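Long-range contact in ATP-dependent Clp endopeptidase (PDB 3FES), which probably unfolds substrate proteins with ATP and feeds them to a partner protease, its helical N-terminal domain serving as a docking site for adaptors or substrates: residues A[105-117]-A[132-144]. Numbering follows the deposited sequence.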
loop_
_atom_site.group_PDB
_atom_site.type_symbol
_atom_site.label_atom_id
_atom_site.label_comp_id
_atom_site.label_asym_id
_atom_site.label_seq_id
_atom_site.Cartn_x
_atom_site.Cartn_y
_atom_site.Cartn_z
ATOM N N ILE A 105 -13.667 -3.368 2.595
ATOM C CA ILE A 105 -12.204 -3.567 2.519
ATOM C C ILE A 105 -11.513 -2.248 2.854
ATOM O O ILE A 105 -11.633 -1.245 2.106
ATOM C CB ILE A 105 -11.752 -4.056 1.120
ATOM C CG1 ILE A 105 -12.596 -5.263 0.666
ATOM C CG2 ILE A 105 -10.212 -4.318 1.098
ATOM C CD1 ILE A 105 -12.524 -5.515 -0.905
ATOM N N GLY A 106 -10.840 -2.232 3.998
ATOM C CA GLY A 106 -10.156 -1.037 4.500
ATOM C C GLY A 106 -8.673 -0.974 4.198
ATOM O O GLY A 106 -8.074 -1.930 3.651
ATOM N N THR A 107 -8.050 0.131 4.591
ATOM C CA THR A 107 -6.598 0.266 4.434
ATOM C C THR A 107 -5.832 -0.881 5.089
ATOM O O THR A 107 -4.830 -1.349 4.545
ATOM C CB THR A 107 -6.048 1.630 4.912
ATOM O OG1 THR A 107 -6.179 1.759 6.326
ATOM C CG2 THR A 107 -6.781 2.774 4.210
ATOM N N GLU A 108 -6.374 -1.389 6.185
ATOM C CA GLU A 108 -5.718 -2.487 6.938
ATOM C C GLU A 108 -5.662 -3.779 6.103
ATOM O O GLU A 108 -4.669 -4.551 6.147
ATOM C CB GLU A 108 -6.403 -2.699 8.321
ATOM C CG GLU A 108 -7.877 -3.155 8.284
ATOM C CD GLU A 108 -8.852 -2.004 8.204
ATOM O OE1 GLU A 108 -10.026 -2.221 8.604
ATOM O OE2 GLU A 108 -8.459 -0.886 7.793
ATOM N N HIS A 109 -6.724 -4.025 5.348
ATOM C CA HIS A 109 -6.779 -5.208 4.472
ATOM C C HIS A 109 -5.795 -5.130 3.315
ATOM O O HIS A 109 -5.175 -6.131 2.978
ATOM C CB HIS A 109 -8.200 -5.527 3.992
ATOM C CG HIS A 109 -9.209 -5.588 5.102
ATOM N ND1 HIS A 109 -9.301 -6.652 5.986
ATOM C CD2 HIS A 109 -10.117 -4.675 5.514
ATOM C CE1 HIS A 109 -10.256 -6.402 6.868
ATOM N NE2 HIS A 109 -10.779 -5.220 6.590
ATOM N N ILE A 110 -5.620 -3.937 2.758
ATOM C CA ILE A 110 -4.640 -3.729 1.688
ATOM C C ILE A 110 -3.229 -3.929 2.238
ATOM O O ILE A 110 -2.439 -4.605 1.629
ATOM C CB ILE A 110 -4.813 -2.372 1.016
ATOM C CG1 ILE A 110 -6.252 -2.283 0.460
ATOM C CG2 ILE A 110 -3.733 -2.168 -0.119
ATOM C CD1 ILE A 110 -6.588 -0.891 -0.198
ATOM N N LEU A 111 -2.936 -3.380 3.409
ATOM C CA LEU A 111 -1.586 -3.569 3.967
ATOM C C LEU A 111 -1.355 -5.050 4.345
ATOM O O LEU A 111 -0.271 -5.596 4.118
ATOM C CB LEU A 111 -1.364 -2.603 5.174
ATOM C CG LEU A 111 0.065 -2.666 5.773
ATOM C CD1 LEU A 111 1.150 -2.393 4.727
ATOM C CD2 LEU A 111 0.165 -1.650 6.980
ATOM N N LEU A 112 -2.373 -5.714 4.893
ATOM C CA LEU A 112 -2.278 -7.166 5.165
ATOM C C LEU A 112 -1.876 -7.947 3.891
ATOM O O LEU A 112 -1.062 -8.891 3.897
ATOM C CB LEU A 112 -3.644 -7.671 5.593
ATOM C CG LEU A 112 -3.847 -8.818 6.567
ATOM C CD1 LEU A 112 -2.783 -8.855 7.657
ATOM C CD2 LEU A 112 -5.225 -8.530 7.179
ATOM N N ALA A 113 -2.526 -7.559 2.804
ATOM C CA ALA A 113 -2.319 -8.207 1.506
ATOM C C ALA A 113 -0.931 -7.942 0.934
ATOM O O ALA A 113 -0.313 -8.863 0.368
ATOM C CB ALA A 113 -3.414 -7.675 0.526
ATOM N N ILE A 114 -0.438 -6.703 1.085
ATOM C CA ILE A 114 0.936 -6.371 0.664
ATOM C C ILE A 114 1.888 -7.320 1.373
ATOM O O ILE A 114 2.720 -7.983 0.742
ATOM C CB ILE A 114 1.308 -4.897 0.981
ATOM C CG1 ILE A 114 0.585 -3.955 -0.012
ATOM C CG2 ILE A 114 2.830 -4.662 0.787
ATOM C CD1 ILE A 114 0.770 -2.460 0.344
ATOM N N ILE A 115 1.755 -7.395 2.684
ATOM C CA ILE A 115 2.650 -8.267 3.506
ATOM C C ILE A 115 2.552 -9.749 3.138
ATOM O O ILE A 115 3.585 -10.446 2.948
ATOM C CB ILE A 115 2.396 -8.030 4.995
ATOM C CG1 ILE A 115 2.837 -6.610 5.343
ATOM C CG2 ILE A 115 3.171 -9.082 5.906
ATOM C CD1 ILE A 115 2.364 -6.119 6.737
ATOM N N GLN A 116 1.327 -10.239 3.018
ATOM C CA GLN A 116 1.080 -11.610 2.592
ATOM C C GLN A 116 1.649 -11.967 1.239
ATOM O O GLN A 116 2.161 -13.088 1.069
ATOM C CB GLN A 116 -0.405 -11.886 2.542
ATOM C CG GLN A 116 -0.893 -12.456 3.802
ATOM C CD GLN A 116 -0.330 -13.812 4.011
ATOM O OE1 GLN A 116 -0.437 -14.682 3.140
ATOM N NE2 GLN A 116 0.323 -14.002 5.141
ATOM N N GLU A 117 1.566 -11.026 0.298
ATOM C CA GLU A 117 2.060 -11.261 -1.067
ATOM C C GLU A 117 3.575 -11.540 -1.037
ATOM O O GLU A 117 4.090 -12.390 -1.786
ATOM C CB GLU A 117 1.674 -10.103 -2.012
ATOM C CG GLU A 117 1.823 -10.465 -3.490
ATOM C CD GLU A 117 3.272 -10.375 -3.959
ATOM O OE1 GLU A 117 4.067 -9.674 -3.278
ATOM O OE2 GLU A 117 3.632 -10.990 -5.003
ATOM N N ASN A 132 9.633 -5.595 8.483
ATOM C CA ASN A 132 8.541 -6.379 7.889
ATOM C C ASN A 132 7.696 -7.049 9.007
ATOM O O ASN A 132 6.489 -6.864 9.074
ATOM C CB ASN A 132 9.048 -7.419 6.859
ATOM C CG ASN A 132 8.004 -7.711 5.752
ATOM O OD1 ASN A 132 6.849 -8.030 6.033
ATOM N ND2 ASN A 132 8.420 -7.577 4.478
ATOM N N ASP A 133 8.339 -7.789 9.908
ATOM C CA ASP A 133 7.546 -8.509 10.898
ATOM C C ASP A 133 6.969 -7.556 11.935
ATOM O O ASP A 133 5.947 -7.861 12.535
ATOM C CB ASP A 133 8.378 -9.588 11.617
ATOM C CG ASP A 133 8.594 -10.846 10.756
ATOM O OD1 ASP A 133 7.847 -11.076 9.766
ATOM O OD2 ASP A 133 9.503 -11.629 11.097
ATOM N N ARG A 134 7.657 -6.440 12.194
ATOM C CA ARG A 134 7.155 -5.445 13.145
ATOM C C ARG A 134 5.890 -4.766 12.606
ATOM O O ARG A 134 4.941 -4.501 13.347
ATOM C CB ARG A 134 8.231 -4.418 13.441
ATOM C CG ARG A 134 9.444 -5.065 14.112
ATOM C CD ARG A 134 10.131 -4.119 15.044
ATOM N NE ARG A 134 9.287 -3.906 16.205
ATOM C CZ ARG A 134 9.386 -4.603 17.329
ATOM N NH1 ARG A 134 10.313 -5.550 17.459
ATOM N NH2 ARG A 134 8.555 -4.348 18.329
ATOM N N THR A 135 5.891 -4.521 11.304
ATOM C CA THR A 135 4.717 -3.931 10.619
ATOM C C THR A 135 3.544 -4.884 10.731
ATOM O O THR A 135 2.442 -4.460 11.076
ATOM C CB THR A 135 5.052 -3.588 9.140
ATOM O OG1 THR A 135 6.141 -2.657 9.112
ATOM C CG2 THR A 135 3.873 -2.972 8.428
ATOM N N LEU A 136 3.773 -6.166 10.448
ATOM C CA LEU A 136 2.742 -7.177 10.631
ATOM C C LEU A 136 2.181 -7.233 12.065
ATOM O O LEU A 136 0.973 -7.311 12.246
ATOM C CB LEU A 136 3.264 -8.537 10.217
ATOM C CG LEU A 136 2.227 -9.655 10.302
ATOM C CD1 LEU A 136 1.027 -9.367 9.435
ATOM C CD2 LEU A 136 2.923 -10.954 9.914
ATOM N N ALA A 137 3.058 -7.224 13.059
ATOM C CA ALA A 137 2.632 -7.245 14.450
ATOM C C ALA A 137 1.753 -6.037 14.774
ATOM O O ALA A 137 0.702 -6.189 15.369
ATOM C CB ALA A 137 3.850 -7.299 15.380
ATOM N N GLN A 138 2.196 -4.852 14.376
ATOM C CA GLN A 138 1.499 -3.595 14.695
ATOM C C GLN A 138 0.139 -3.568 13.992
ATOM O O GLN A 138 -0.866 -3.106 14.549
ATOM C CB GLN A 138 2.315 -2.386 14.213
ATOM C CG GLN A 138 1.689 -1.044 14.617
ATOM C CD GLN A 138 1.834 -0.799 16.085
ATOM O OE1 GLN A 138 2.954 -0.754 16.590
ATOM N NE2 GLN A 138 0.697 -0.640 16.806
ATOM N N LEU A 139 0.118 -4.084 12.769
ATOM C CA LEU A 139 -1.123 -4.149 11.989
ATOM C C LEU A 139 -2.076 -5.128 12.659
ATOM O O LEU A 139 -3.253 -4.865 12.771
ATOM C CB LEU A 139 -0.851 -4.579 10.546
ATOM C CG LEU A 139 -2.081 -4.787 9.620
ATOM C CD1 LEU A 139 -2.974 -3.549 9.510
ATOM C CD2 LEU A 139 -1.619 -5.296 8.206
ATOM N N THR A 140 -1.555 -6.252 13.120
ATOM C CA THR A 140 -2.382 -7.254 13.764
ATOM C C THR A 140 -2.984 -6.729 15.064
ATOM O O THR A 140 -4.182 -6.976 15.334
ATOM C CB THR A 140 -1.559 -8.511 14.081
ATOM O OG1 THR A 140 -1.074 -9.059 12.849
ATOM C CG2 THR A 140 -2.413 -9.587 14.770
ATOM N N ILE A 141 -2.190 -6.032 15.884
ATOM C CA ILE A 141 -2.797 -5.513 17.115
ATOM C C ILE A 141 -3.779 -4.389 16.800
ATOM O O ILE A 141 -4.819 -4.269 17.441
ATOM C CB ILE A 141 -1.816 -5.144 18.284
ATOM C CG1 ILE A 141 -0.972 -3.903 17.978
ATOM C CG2 ILE A 141 -0.976 -6.340 18.739
ATOM C CD1 ILE A 141 -0.547 -3.178 19.273
ATOM N N ASP A 142 -3.458 -3.578 15.786
ATOM C CA ASP A 142 -4.346 -2.477 15.414
ATOM C C ASP A 142 -5.676 -2.960 14.864
ATOM O O ASP A 142 -6.632 -2.193 14.814
ATOM C CB ASP A 142 -3.676 -1.542 14.412
ATOM C CG ASP A 142 -2.697 -0.607 15.075
ATOM O OD1 ASP A 142 -2.378 -0.818 16.249
ATOM O OD2 ASP A 142 -2.233 0.327 14.420
HETATM N N MSE A 143 -5.722 -4.211 14.425
HETATM C CA MSE A 143 -6.975 -4.792 13.953
HETATM C C MSE A 143 -7.736 -5.581 15.038
HETATM O O MSE A 143 -8.750 -6.235 14.742
HETATM C CB MSE A 143 -6.715 -5.677 12.736
HETATM C CG MSE A 143 -6.230 -4.900 11.520
HETATM SE SE MSE A 143 -5.832 -6.083 10.067
HETATM C CE MSE A 143 -7.668 -6.762 9.800
HETATM N N MSE A 144 -7.263 -5.539 16.281
HETATM C CA MSE A 144 -7.946 -6.265 17.348
HETATM C C MSE A 144 -9.136 -5.481 17.861
HETATM O O MSE A 144 -9.214 -4.251 17.702
HETATM C CB MSE A 144 -7.000 -6.593 18.504
HETATM C CG MSE A 144 -5.984 -7.682 18.190
HETATM SE SE MSE A 144 -4.659 -7.768 19.531
HETATM C CE MSE A 144 -5.607 -8.688 20.965
HETATM O O HOH W 1 5.989 -10.083 3.867
#
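L136, against whose CD1 methyl I115 packs its CG2, has a carbonyl oxygen gripped twice: T140 N and T140 OG1 reach L136 O from opposite faces of its plane, the hydroxyl at 2.8 Å. The contact itself is mostly apolar: in the mainly helical Clp N-terminal domain, helices 107-117 and 132-142 run roughly antiparallel, at 149°, and pack knobs-into-holes with axes 10.6 Å apart.

I115 is one knob, set among N132, T135, L136 and L139. Its beta branch spreads two arms, and CD1 meets T135 CG2 at 3.9 Å. T135 fits because it is two-sided, turning its methyl to the isoleucine while its hydroxyl bonds back to V131 O. A water donates one hydrogen to I115 O at 2.6 Å and the other to N132 OD1; N132 ND2 is hydrogen-bonded to N127, so an asparagine suits this spot, its two ends serving different partners.

L139 answers as the reciprocal knob, among E108, L111, L112 and I115. With CG anti to the backbone N (chi1 176°), its forked end reaches the facing helix, where CD2 comes within 3.4 Å of L112 N and CD1 touches E108 CB. L111 lies alongside L139, pointing the other way, its CG against CD2, whereas L112 lies across L139 and lays CD1 on the same methyl. L111 also touches L37 of helix 33-43, which ties this seam to the core.

Selenomethionine M143, the first residue past its helix, extends the apolar seam. E108 gives this chain only its aliphatic part; its side chain lies about 4 Å from a bound magnesium ion. M143 bends at chi3 (64°), bringing CE to 3.9 Å from E108 CG, while SE rests 3.8 Å from L112 CD2.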